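Local coordinates for protein phosphoglycerate oxidoreductase (Rhizobium etli, PDB 4HY3) that probably reduces glyoxylate and hydroxypyruvate with a nicotinamide cofactor, as a member of the D-2-hydroxyacid dehydrogenase family, at residues A152-A155 and F156-G159; E295-P298 and L299-V303; L42-D46 and E47-A51; D328-L331 and E332-L336; W208-R211 and S212-E215. One frame throughout, in Å; residues are numbered along the deposited sequence.

How the interactions relate
All five contacts are local, and what separates them is chemistry and surroundings. Interactions 3 and 4 touch each other, their centres 12 Å apart: the start of helix 46-55 lies against helix 320-338. Interaction 3 combines a serine cap, two waters and the first helical bonds, interaction 4 regular helical bonds with a valine-selenomethionine contact. Interactions 1 and 2 both reach the second subunit from the NAD-binding part of the chain, one through a helix end, the other through a turn with a leucine-histidine CH-pi contact. Interaction 5, a proline-led helix start, meets the third subunit, as does interaction 4. Interaction 4 is the most covered, with no exposed touching residue, while interaction 3 has three.

Interaction 1: residues A152-A155 and F156-G159; sequences ADIA and FQEG
I154 and E158, one helical turn apart, run past each other at a slant, with the I154 methyl CG2 lying 3.7 Å from E158 OE2. E158 comes to this place because its CG sits between its own backbone N and carbonyl carbon (chi1 65°), near I154 O; beyond CG the chain is extended. F156, between them in sequence, behaves differently: it turns its ring away from residues 152-155, its CG opposite the backbone N (chi1 -164°), while its CB lies 3.3 Å from A152 O. These residues form the last turns of helix 151-158. The backbone bonds are Q157 N to D153 O at 2.8 Å, E158 N to I154 O at 3.0 Å and G159 N to A155 O at 2.6 Å, after which G159 leaves the helix with positive phi, a backbone shape in which a CB would press on the preceding carbonyl oxygen, which suits glycine. The outward-turned groups serve the interface with the second subunit. There D153 OD1 makes a salt bridge to R311 of that subunit, the F156 ring meets Y292 of that subunit with the planes inclined at about 40°, and I154 packs on I154 of the same partner.

Interaction 2: residues E295-P298 and L299-V303; sequences EPLP and LDHPV
L297 lays its branch point over one face of the H301 imidazole, a CH-pi contact in which CG stands 3.7 Å from the ring centroid and 22° off the normal. L297 stands just before, and H301 closes, a type I beta turn from P298 to H301, in the loop between strands 286-289 and 309-311 of the NAD-binding part of the chain. The turn is closed by a weak bond from H301 N to P298 O at 3.3 Å. With its CG opposite the backbone N (chi1 -155°), H301 turns the ring's face to the leucine, the two side chains crossing at about a right angle. P298 CG comes up at the edge of the H301 ring, near its plane, 4.2 Å from H301 CD2. Within the turn, D300 OD1 lies 3.5 Å from P298 CB. An alanine in place of H301 would probably take away the flat surface that L297 CG packs on and leave V303 N without its acceptor. L297 also packs on F156 of the second subunit, while V303 O is hydrogen-bonded to R311 of its own chain. The imidazole is fixed in rotation from its edge: V303 N donates to H301 ND1 at 3.1 Å, nearly straight at 170° and close to the ring plane.

Interaction 3: residues L42-D46 and E47-A51; sequences LIFSD and EARAA
S45 OG takes the backbone N-H of A48 at 3.0 Å, with an N-H...O angle of 164°, and has water 2 as a second, weak partner at 3.4 Å. This is the N-cap of helix 46-55, just after the short helix 40-43 has ended at I43, with F44 the first residue outside it. The serine hydroxyl reaches the first turn because OG lies between its own backbone N and carbonyl carbon (chi1 75°). The same water accepts from E47 N at 2.8 Å, and thus two of the amides at the helix start find acceptors in the cap and its solvent. It is a one-sided cap and no capping box, since A48 has no polar side chain to return the bond. An alanine in place of S45 would probably leave A48 N without its capping acceptor and water 2 held by fewer groups. The helix proper opens with R49 N bonded to S45 O at 2.6 Å.

Beside the cap, F44 points its ring edge at A48, CD1 standing 3.9 Å from A48 CB, while F44 CB lies 3.8 Å from R49 CB. Both F44 and A48 also pack on helix 320-338, through V330 and L331. The R49 chain bends at chi2 and chi3, bringing NE near F44 CB, and its guanidinium makes a salt bridge with D41 and a bond to H53. Water 1 lies in the guanidinium plane at its edge, accepting from R49 NE at 2.7 Å and donating to F44 O at 3.0 Å.

Interaction 4: residues D328-L331 and E332-L336; sequences DMVL and EDMDL
Helix 320-338 is the long helix near the end of the chain, and residues 328-336 make up two of its regular turns. Four successive i to i+4 bonds define it, from E332 N to D328 O at 3.0 Å through to D335 N on L331 O at 3.1 Å. On one flank V330 and the selenomethionine M334 lie side by side and point the same way, V330 CG1 meeting the M334 selenium at 3.6 Å. V330 offers this methyl because CG1 stands opposite the backbone N (chi1 169°). On another flank E332 runs extended past the backbone, its CG 3.6 Å from D328 O; the two carboxylates keep 6.7 Å apart between D328 OD2 and E332 OE1. The far oxygen, E332 OE2, instead takes a weak hydrogen bond from S212 N of the third subunit. D333 is gripped by the backbone: OD1 accepts from the amides of M344 and R345, and OD2 from that of C346, which fixes the carboxylate's rotation against the chain at 344-346. In the fold, L331 rests on A48 and L52 of helix 46-55, while M334 reaches Y79 and I81 of strand 77-82.

Interaction 5: residues W208-R211 and S212-E215; sequences WLPR and SMLE
L209 and M213 meet at about a right angle, L209 CG 3.7 Å from M213 CB. Helix 211-216 starts here, P210 at its N-cap position, following the loop after strand 201-205 of the Rossmann-type sheet; in such folds this loop usually lies near the adenosine side of the cofactor. The L209 methyl CD2 meets L214 CD2 at 3.9 Å, at a slant. P210 and the selenomethionine M213 lie side by side, pointing the same way, with their CG atoms 3.9 Å apart. M213 turns its CG away from its carbonyl carbon (chi1 -50°), which brings that carbon to the proline ring before the chain bends off.

Hydrogen bonds form the second group. P210 O receives two amides: M213 N at 3.0 Å, approaching from above the carbonyl plane by 55°, and L214 N in a weak bond at 3.3 Å. One residue further on, E215 N gives the straightest bond of the three to R211 O, at 167°.

Contacts with the third subunit follow. M213 and L209 both pack on M344 of that subunit, and P210 on its E332.

Charged groups come last. R211 and E215 bear opposite charges, yet R211 NH1 and E215 OE2 stay 4.7 Å apart, not in contact. The extended E215 side chain runs past R211 O, the acceptor of E215 N at 3.1 Å.

Interaction 1: residues A152-A155 and F156-G159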
loop_
_atom_site.group_PDB
_atom_site.type_symbol
_atom_site.label_atom_id
_atom_site.label_comp_id
_atom_site.label_asym_id
_atom_site.label_seq_id
_atom_site.Cartn_x
_atom_site.Cartn_y
_atom_site.Cartn_z
ATOM N N ALA A 152 -7.650 13.333 29.060
ATOM C CA ALA A 152 -8.228 14.549 28.452
ATOM C C ALA A 152 -9.757 14.584 28.487
ATOM O O ALA A 152 -10.346 15.662 28.401
ATOM C CB ALA A 152 -7.725 14.762 27.022
ATOM N N ASP A 153 -10.389 13.414 28.597
ATOM C CA ASP A 153 -11.851 13.341 28.631
ATOM C C ASP A 153 -12.370 13.482 30.048
ATOM O O ASP A 153 -13.389 14.144 30.260
ATOM C CB ASP A 153 -12.378 12.039 28.017
ATOM C CG ASP A 153 -13.912 12.019 27.886
ATOM O OD1 ASP A 153 -14.471 12.920 27.220
ATOM O OD2 ASP A 153 -14.561 11.094 28.434
ATOM N N ILE A 154 -11.684 12.848 31.004
ATOM C CA ILE A 154 -12.063 12.921 32.426
ATOM C C ILE A 154 -11.824 14.320 32.987
ATOM O O ILE A 154 -12.638 14.812 33.768
ATOM C CB ILE A 154 -11.350 11.847 33.289
ATOM C CG1 ILE A 154 -11.891 10.442 32.970
ATOM C CG2 ILE A 154 -11.515 12.136 34.779
ATOM C CD1 ILE A 154 -10.921 9.324 33.285
ATOM N N ALA A 155 -10.730 14.961 32.563
ATOM C CA ALA A 155 -10.360 16.301 33.045
ATOM C C ALA A 155 -11.414 17.331 32.647
ATOM O O ALA A 155 -11.945 18.044 33.495
ATOM C CB ALA A 155 -8.984 16.703 32.533
ATOM N N PHE A 156 -11.696 17.382 31.347
ATOM C CA PHE A 156 -12.808 18.119 30.731
ATOM C C PHE A 156 -14.159 17.717 31.353
ATOM O O PHE A 156 -15.014 18.575 31.597
ATOM C CB PHE A 156 -12.771 17.769 29.230
ATOM C CG PHE A 156 -13.566 18.671 28.318
ATOM C CD1 PHE A 156 -12.945 19.249 27.209
ATOM C CD2 PHE A 156 -14.937 18.873 28.488
ATOM C CE1 PHE A 156 -13.663 20.048 26.319
ATOM C CE2 PHE A 156 -15.659 19.672 27.600
ATOM C CZ PHE A 156 -15.020 20.259 26.514
ATOM N N GLN A 157 -14.338 16.422 31.623
ATOM C CA GLN A 157 -15.611 15.898 32.126
ATOM C C GLN A 157 -15.974 16.558 33.445
ATOM O O GLN A 157 -17.079 17.086 33.596
ATOM C CB GLN A 157 -15.570 14.370 32.295
ATOM C CG GLN A 157 -16.866 13.664 31.932
ATOM C CD GLN A 157 -17.088 12.380 32.712
ATOM O OE1 GLN A 157 -16.246 11.480 32.712
ATOM N NE2 GLN A 157 -18.242 12.280 33.372
ATOM N N GLU A 158 -15.022 16.529 34.380
ATOM C CA GLU A 158 -15.190 17.099 35.721
ATOM C C GLU A 158 -14.873 18.611 35.747
ATOM O O GLU A 158 -15.560 19.370 36.428
ATOM C CB GLU A 158 -14.368 16.308 36.753
ATOM C CG GLU A 158 -12.861 16.385 36.538
ATOM C CD GLU A 158 -12.086 15.239 37.165
ATOM O OE1 GLU A 158 -10.841 15.360 37.221
ATOM O OE2 GLU A 158 -12.701 14.223 37.587
ATOM N N GLY A 159 -13.846 19.034 35.010
ATOM C CA GLY A 159 -13.597 20.456 34.740
ATOM C C GLY A 159 -12.208 20.969 35.077
ATOM O O GLY A 159 -12.080 21.861 35.905
#

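Interaction 2: residues E295-P298 and L299-V303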
loop_
_atom_site.group_PDB
_atom_site.type_symbol
_atom_site.label_atom_id
_atom_site.label_comp_id
_atom_site.label_asym_id
_atom_site.label_seq_id
_atom_site.Cartn_x
_atom_site.Cartn_y
_atom_site.Cartn_z
ATOM N N GLU A 295 -8.683 -12.666 36.766
ATOM C CA GLU A 295 -9.850 -12.158 36.042
ATOM C C GLU A 295 -11.113 -12.866 36.425
ATOM O O GLU A 295 -11.278 -14.033 36.084
ATOM C CB GLU A 295 -9.661 -12.272 34.538
ATOM C CG GLU A 295 -8.534 -11.409 34.003
ATOM C CD GLU A 295 -8.099 -11.836 32.633
ATOM O OE1 GLU A 295 -8.567 -12.910 32.182
ATOM O OE2 GLU A 295 -7.297 -11.105 32.014
ATOM N N PRO A 296 -12.036 -12.135 37.083
ATOM C CA PRO A 296 -11.884 -10.681 37.267
ATOM C C PRO A 296 -10.957 -10.318 38.427
ATOM O O PRO A 296 -10.701 -11.143 39.297
ATOM C CB PRO A 296 -13.313 -10.207 37.532
ATOM C CG PRO A 296 -14.011 -11.397 38.122
ATOM C CD PRO A 296 -13.273 -12.647 37.706
ATOM N N LEU A 297 -10.448 -9.093 38.403
ATOM C CA LEU A 297 -9.535 -8.574 39.405
ATOM C C LEU A 297 -10.330 -8.206 40.662
ATOM O O LEU A 297 -11.442 -7.687 40.546
ATOM C CB LEU A 297 -8.869 -7.325 38.824
ATOM C CG LEU A 297 -7.417 -6.944 39.140
ATOM C CD1 LEU A 297 -6.400 -8.033 38.807
ATOM C CD2 LEU A 297 -7.057 -5.659 38.422
ATOM N N PRO A 298 -9.788 -8.478 41.872
ATOM C CA PRO A 298 -10.558 -8.062 43.049
ATOM C C PRO A 298 -10.830 -6.566 43.010
ATOM O O PRO A 298 -10.063 -5.818 42.396
ATOM C CB PRO A 298 -9.649 -8.419 44.245
ATOM C CG PRO A 298 -8.374 -8.925 43.682
ATOM C CD PRO A 298 -8.602 -9.274 42.240
ATOM N N LEU A 299 -11.918 -6.143 43.649
ATOM C CA LEU A 299 -12.350 -4.738 43.627
ATOM C C LEU A 299 -11.332 -3.775 44.280
ATOM O O LEU A 299 -11.148 -2.648 43.806
ATOM C CB LEU A 299 -13.732 -4.597 44.280
ATOM C CG LEU A 299 -14.809 -5.599 43.841
ATOM C CD1 LEU A 299 -15.354 -6.411 45.022
ATOM C CD2 LEU A 299 -15.916 -4.905 43.053
ATOM N N ASP A 300 -10.674 -4.230 45.352
ATOM C CA ASP A 300 -9.704 -3.414 46.103
ATOM C C ASP A 300 -8.364 -3.172 45.368
ATOM O O ASP A 300 -7.608 -2.257 45.708
ATOM C CB ASP A 300 -9.429 -4.056 47.472
ATOM C CG ASP A 300 -8.379 -5.162 47.404
ATOM O OD1 ASP A 300 -8.692 -6.255 46.888
ATOM O OD2 ASP A 300 -7.243 -4.931 47.867
ATOM N N HIS A 301 -8.084 -4.007 44.372
ATOM C CA HIS A 301 -6.825 -4.012 43.639
ATOM C C HIS A 301 -6.247 -2.654 43.286
ATOM O O HIS A 301 -6.959 -1.762 42.813
ATOM C CB HIS A 301 -7.006 -4.835 42.377
ATOM C CG HIS A 301 -5.727 -5.424 41.841
ATOM N ND1 HIS A 301 -4.820 -4.693 41.161
ATOM C CD2 HIS A 301 -5.230 -6.732 41.890
ATOM C CE1 HIS A 301 -3.788 -5.487 40.802
ATOM N NE2 HIS A 301 -4.045 -6.736 41.248
ATOM N N PRO A 302 -4.933 -2.482 43.506
ATOM C CA PRO A 302 -4.272 -1.222 43.191
ATOM C C PRO A 302 -4.486 -0.710 41.773
ATOM O O PRO A 302 -4.625 0.497 41.586
ATOM C CB PRO A 302 -2.791 -1.539 43.417
ATOM C CG PRO A 302 -2.800 -2.574 44.478
ATOM C CD PRO A 302 -4.057 -3.380 44.288
ATOM N N VAL A 303 -4.513 -1.603 40.785
ATOM C CA VAL A 303 -4.474 -1.182 39.370
ATOM C C VAL A 303 -5.540 -0.154 39.026
ATOM O O VAL A 303 -5.394 0.622 38.086
ATOM C CB VAL A 303 -4.598 -2.359 38.387
ATOM C CG1 VAL A 303 -4.338 -1.889 36.966
ATOM C CG2 VAL A 303 -3.602 -3.446 38.735
#

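Interaction 3: residues L42-D46 and E47-A51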
loop_
_atom_site.group_PDB
_atom_site.type_symbol
_atom_site.label_atom_id
_atom_site.label_comp_id
_atom_site.label_asym_id
_atom_site.label_seq_id
_atom_site.Cartn_x
_atom_site.Cartn_y
_atom_site.Cartn_z
ATOM N N LEU A 42 -24.350 -18.631 17.584
ATOM C CA LEU A 42 -23.280 -17.639 17.766
ATOM C C LEU A 42 -22.301 -17.473 16.608
ATOM O O LEU A 42 -21.839 -16.340 16.338
ATOM C CB LEU A 42 -22.453 -17.925 19.048
ATOM C CG LEU A 42 -21.271 -16.983 19.418
ATOM C CD1 LEU A 42 -21.713 -15.541 19.664
ATOM C CD2 LEU A 42 -20.470 -17.490 20.594
ATOM N N ILE A 43 -21.967 -18.575 15.952
ATOM C CA ILE A 43 -20.908 -18.547 14.957
ATOM C C ILE A 43 -21.381 -18.459 13.490
ATOM O O ILE A 43 -20.582 -18.420 12.552
ATOM C CB ILE A 43 -19.874 -19.673 15.191
ATOM C CG1 ILE A 43 -20.501 -21.086 15.020
ATOM C CG2 ILE A 43 -19.280 -19.518 16.579
ATOM C CD1 ILE A 43 -19.528 -22.224 14.684
ATOM N N PHE A 44 -22.679 -18.354 13.277
ATOM C CA PHE A 44 -23.167 -18.280 11.904
ATOM C C PHE A 44 -24.103 -17.098 11.695
ATOM O O PHE A 44 -25.169 -17.054 12.312
ATOM C CB PHE A 44 -23.870 -19.599 11.564
ATOM C CG PHE A 44 -22.920 -20.708 11.227
ATOM C CD1 PHE A 44 -22.405 -20.849 9.921
ATOM C CD2 PHE A 44 -22.506 -21.589 12.183
ATOM C CE1 PHE A 44 -21.525 -21.868 9.591
ATOM C CE2 PHE A 44 -21.614 -22.610 11.838
ATOM C CZ PHE A 44 -21.122 -22.746 10.553
ATOM N N SER A 45 -23.743 -16.132 10.856
ATOM C CA SER A 45 -24.768 -15.202 10.412
ATOM C C SER A 45 -25.940 -16.002 9.783
ATOM O O SER A 45 -25.742 -17.140 9.304
ATOM C CB SER A 45 -24.212 -14.283 9.346
ATOM O OG SER A 45 -24.090 -14.995 8.105
ATOM N N ASP A 46 -27.126 -15.395 9.762
ATOM C CA ASP A 46 -28.268 -15.859 8.948
ATOM C C ASP A 46 -27.885 -16.388 7.557
ATOM O O ASP A 46 -28.057 -17.605 7.282
ATOM C CB ASP A 46 -29.324 -14.766 8.793
ATOM C CG ASP A 46 -30.013 -14.415 10.117
ATOM O OD1 ASP A 46 -29.968 -15.207 11.079
ATOM O OD2 ASP A 46 -30.616 -13.316 10.208
ATOM N N GLU A 47 -27.372 -15.496 6.701
ATOM C CA GLU A 47 -26.869 -15.889 5.366
ATOM C C GLU A 47 -25.966 -17.138 5.382
ATOM O O GLU A 47 -26.163 -18.079 4.611
ATOM C CB GLU A 47 -26.135 -14.726 4.711
ATOM C CG GLU A 47 -25.629 -15.031 3.312
ATOM C CD GLU A 47 -24.834 -13.874 2.718
ATOM O OE1 GLU A 47 -23.817 -13.467 3.336
ATOM O OE2 GLU A 47 -25.224 -13.371 1.630
ATOM N N ALA A 48 -24.980 -17.134 6.266
ATOM C CA ALA A 48 -24.104 -18.279 6.441
ATOM C C ALA A 48 -24.830 -19.526 6.984
ATOM O O ALA A 48 -24.540 -20.654 6.555
ATOM C CB ALA A 48 -22.967 -17.903 7.380
ATOM N N ARG A 49 -25.746 -19.332 7.934
ATOM C CA ARG A 49 -26.471 -20.468 8.486
ATOM C C ARG A 49 -27.409 -21.113 7.473
ATOM O O ARG A 49 -27.539 -22.348 7.413
ATOM C CB ARG A 49 -27.231 -20.096 9.777
ATOM C CG ARG A 49 -28.034 -21.241 10.340
ATOM C CD ARG A 49 -27.137 -22.212 11.087
ATOM N NE ARG A 49 -27.298 -21.727 12.438
ATOM C CZ ARG A 49 -27.870 -22.389 13.430
ATOM N NH1 ARG A 49 -28.257 -23.657 13.270
ATOM N NH2 ARG A 49 -28.014 -21.753 14.586
ATOM N N ALA A 50 -28.062 -20.277 6.678
ATOM C CA ALA A 50 -28.867 -20.773 5.577
ATOM C C ALA A 50 -27.963 -21.462 4.570
ATOM O O ALA A 50 -28.244 -22.597 4.172
ATOM C CB ALA A 50 -29.653 -19.662 4.934
ATOM N N ALA A 51 -26.855 -20.837 4.176
ATOM C CA ALA A 51 -25.951 -21.516 3.240
ATOM C C ALA A 51 -25.578 -22.906 3.788
ATOM O O ALA A 51 -25.634 -23.933 3.064
ATOM C CB ALA A 51 -24.721 -20.683 2.992
HETATM O O HOH W 1 -27.078 -19.182 13.357
HETATM O O HOH W 2 -26.770 -12.938 7.531
#

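Interaction 4: residues D328-L331 and E332-L336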
loop_
_atom_site.group_PDB
_atom_site.type_symbol
_atom_site.label_atom_id
_atom_site.label_comp_id
_atom_site.label_asym_id
_atom_site.label_seq_id
_atom_site.Cartn_x
_atom_site.Cartn_y
_atom_site.Cartn_z
ATOM N N ASP A 328 -18.100 -18.193 8.524
ATOM C CA ASP A 328 -17.620 -18.006 7.164
ATOM C C ASP A 328 -16.440 -18.869 6.822
ATOM O O ASP A 328 -16.337 -19.359 5.702
ATOM C CB ASP A 328 -17.119 -16.582 7.004
ATOM C CG ASP A 328 -18.177 -15.553 7.254
ATOM O OD1 ASP A 328 -19.336 -15.776 6.795
ATOM O OD2 ASP A 328 -17.824 -14.510 7.881
HETATM N N MSE A 329 -15.521 -19.003 7.775
HETATM C CA MSE A 329 -14.301 -19.760 7.569
HETATM C C MSE A 329 -14.612 -21.217 7.398
HETATM O O MSE A 329 -14.296 -21.796 6.376
HETATM C CB MSE A 329 -13.326 -19.548 8.712
HETATM C CG MSE A 329 -12.763 -18.133 8.709
HETATM SE SE MSE A 329 -11.569 -17.818 10.254
HETATM C CE MSE A 329 -10.493 -19.442 9.975
ATOM N N VAL A 330 -15.212 -21.821 8.412
ATOM C CA VAL A 330 -15.781 -23.165 8.362
ATOM C C VAL A 330 -16.407 -23.494 7.001
ATOM O O VAL A 330 -16.185 -24.563 6.417
ATOM C CB VAL A 330 -16.870 -23.290 9.463
ATOM C CG1 VAL A 330 -17.666 -24.577 9.281
ATOM C CG2 VAL A 330 -16.249 -23.169 10.869
ATOM N N LEU A 331 -17.187 -22.550 6.492
ATOM C CA LEU A 331 -17.870 -22.719 5.231
ATOM C C LEU A 331 -16.863 -22.796 4.073
ATOM O O LEU A 331 -16.884 -23.706 3.237
ATOM C CB LEU A 331 -18.868 -21.575 5.076
ATOM C CG LEU A 331 -20.358 -21.914 4.847
ATOM C CD1 LEU A 331 -20.728 -23.302 5.335
ATOM C CD2 LEU A 331 -21.293 -20.873 5.440
ATOM N N GLU A 332 -15.943 -21.856 4.042
ATOM C CA GLU A 332 -14.925 -21.906 3.049
ATOM C C GLU A 332 -14.140 -23.209 3.135
ATOM O O GLU A 332 -13.991 -23.929 2.143
ATOM C CB GLU A 332 -14.053 -20.688 3.181
ATOM C CG GLU A 332 -14.697 -19.465 2.554
ATOM C CD GLU A 332 -14.020 -18.193 3.009
ATOM O OE1 GLU A 332 -13.584 -18.188 4.191
ATOM O OE2 GLU A 332 -13.932 -17.217 2.207
ATOM N N ASP A 333 -13.666 -23.560 4.319
ATOM C CA ASP A 333 -12.915 -24.800 4.418
ATOM C C ASP A 333 -13.701 -26.054 4.064
ATOM O O ASP A 333 -13.160 -26.958 3.464
ATOM C CB ASP A 333 -12.141 -24.902 5.729
ATOM C CG ASP A 333 -10.800 -24.174 5.641
ATOM O OD1 ASP A 333 -10.434 -23.830 4.479
ATOM O OD2 ASP A 333 -10.128 -23.934 6.686
HETATM N N MSE A 334 -14.990 -26.093 4.368
HETATM C CA MSE A 334 -15.784 -27.261 3.995
HETATM C C MSE A 334 -15.862 -27.401 2.480
HETATM O O MSE A 334 -15.715 -28.495 1.913
HETATM C CB MSE A 334 -17.102 -27.110 4.724
HETATM C CG MSE A 334 -16.979 -27.659 6.145
HETATM SE SE MSE A 334 -18.657 -27.272 7.106
HETATM C CE MSE A 334 -19.543 -29.015 7.159
ATOM N N ASP A 335 -16.040 -26.273 1.820
ATOM C CA ASP A 335 -16.237 -26.246 0.409
ATOM C C ASP A 335 -15.004 -26.719 -0.350
ATOM O O ASP A 335 -15.143 -27.440 -1.373
ATOM C CB ASP A 335 -16.577 -24.839 0.003
ATOM C CG ASP A 335 -16.699 -24.692 -1.468
ATOM O OD1 ASP A 335 -17.447 -25.474 -2.097
ATOM O OD2 ASP A 335 -16.040 -23.782 -2.000
ATOM N N LEU A 336 -13.812 -26.333 0.146
ATOM C CA LEU A 336 -12.563 -26.867 -0.385
ATOM C C LEU A 336 -12.444 -28.377 -0.207
ATOM O O LEU A 336 -12.077 -29.089 -1.148
ATOM C CB LEU A 336 -11.345 -26.132 0.155
ATOM C CG LEU A 336 -11.187 -24.680 -0.354
ATOM C CD1 LEU A 336 -10.477 -23.807 0.660
ATOM C CD2 LEU A 336 -10.525 -24.525 -1.725
#

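Interaction 5: residues W208-R211 and S212-E215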
loop_
_atom_site.group_PDB
_atom_site.type_symbol
_atom_site.label_atom_id
_atom_site.label_comp_id
_atom_site.label_asym_id
_atom_site.label_seq_id
_atom_site.Cartn_x
_atom_site.Cartn_y
_atom_site.Cartn_z
ATOM N N TRP A 208 10.147 -18.159 16.192
ATOM C CA TRP A 208 9.799 -19.212 15.227
ATOM C C TRP A 208 9.447 -18.714 13.862
ATOM O O TRP A 208 8.863 -19.442 13.050
ATOM C CB TRP A 208 8.675 -20.114 15.726
ATOM C CG TRP A 208 8.582 -20.245 17.211
ATOM C CD1 TRP A 208 9.474 -20.879 18.086
ATOM C CD2 TRP A 208 7.503 -19.742 18.052
ATOM N NE1 TRP A 208 9.026 -20.801 19.383
ATOM C CE2 TRP A 208 7.845 -20.125 19.434
ATOM C CE3 TRP A 208 6.325 -19.035 17.812
ATOM C CZ2 TRP A 208 7.028 -19.796 20.506
ATOM C CZ3 TRP A 208 5.511 -18.712 18.904
ATOM C CH2 TRP A 208 5.854 -19.086 20.215
ATOM N N LEU A 209 9.765 -17.469 13.574
ATOM C CA LEU A 209 9.601 -17.039 12.224
ATOM C C LEU A 209 10.976 -16.623 11.776
ATOM O O LEU A 209 11.602 -15.798 12.453
ATOM C CB LEU A 209 8.557 -15.925 12.097
ATOM C CG LEU A 209 7.816 -15.955 10.744
ATOM C CD1 LEU A 209 6.976 -17.225 10.605
ATOM C CD2 LEU A 209 6.986 -14.688 10.522
ATOM N N PRO A 210 11.461 -17.240 10.671
ATOM C CA PRO A 210 12.692 -16.867 9.951
ATOM C C PRO A 210 12.718 -15.375 9.612
ATOM O O PRO A 210 11.667 -14.788 9.346
ATOM C CB PRO A 210 12.625 -17.675 8.648
ATOM C CG PRO A 210 11.622 -18.761 8.892
ATOM C CD PRO A 210 10.720 -18.336 10.011
ATOM N N ARG A 211 13.910 -14.777 9.621
ATOM C CA ARG A 211 14.088 -13.360 9.280
ATOM C C ARG A 211 13.582 -13.012 7.886
ATOM O O ARG A 211 13.136 -11.897 7.661
ATOM C CB ARG A 211 15.549 -12.931 9.459
ATOM C CG ARG A 211 16.045 -13.106 10.891
ATOM C CD ARG A 211 17.525 -12.800 11.035
ATOM N NE ARG A 211 17.757 -11.912 12.180
ATOM C CZ ARG A 211 17.902 -10.586 12.089
ATOM N NH1 ARG A 211 17.857 -9.983 10.903
ATOM N NH2 ARG A 211 18.099 -9.859 13.183
ATOM N N SER A 212 13.636 -13.962 6.958
ATOM C CA SER A 212 13.052 -13.757 5.637
ATOM C C SER A 212 11.534 -13.543 5.625
ATOM O O SER A 212 11.004 -12.912 4.709
ATOM C CB SER A 212 13.360 -14.933 4.710
ATOM O OG SER A 212 12.200 -15.318 3.958
HETATM N N MSE A 213 10.824 -14.118 6.589
HETATM C CA MSE A 213 9.360 -14.057 6.550
HETATM C C MSE A 213 8.931 -12.779 7.207
HETATM O O MSE A 213 7.975 -12.164 6.776
HETATM C CB MSE A 213 8.734 -15.284 7.194
HETATM C CG MSE A 213 9.324 -16.580 6.652
HETATM SE SE MSE A 213 7.919 -17.956 6.466
HETATM C CE MSE A 213 6.987 -17.298 4.853
ATOM N N LEU A 214 9.653 -12.362 8.238
ATOM C CA LEU A 214 9.414 -11.077 8.865
ATOM C C LEU A 214 9.638 -9.925 7.898
ATOM O O LEU A 214 8.787 -9.048 7.748
ATOM C CB LEU A 214 10.294 -10.897 10.108
ATOM C CG LEU A 214 9.931 -11.697 11.363
ATOM C CD1 LEU A 214 10.968 -11.430 12.432
ATOM C CD2 LEU A 214 8.545 -11.382 11.907
ATOM N N GLU A 215 10.794 -9.928 7.250
ATOM C CA GLU A 215 11.145 -8.881 6.297
ATOM C C GLU A 215 10.044 -8.699 5.239
ATOM O O GLU A 215 9.736 -7.573 4.860
ATOM C CB GLU A 215 12.501 -9.177 5.625
ATOM C CG GLU A 215 13.754 -8.948 6.474
ATOM C CD GLU A 215 15.011 -9.594 5.869
ATOM O OE1 GLU A 215 14.980 -9.970 4.672
ATOM O OE2 GLU A 215 16.042 -9.728 6.581
#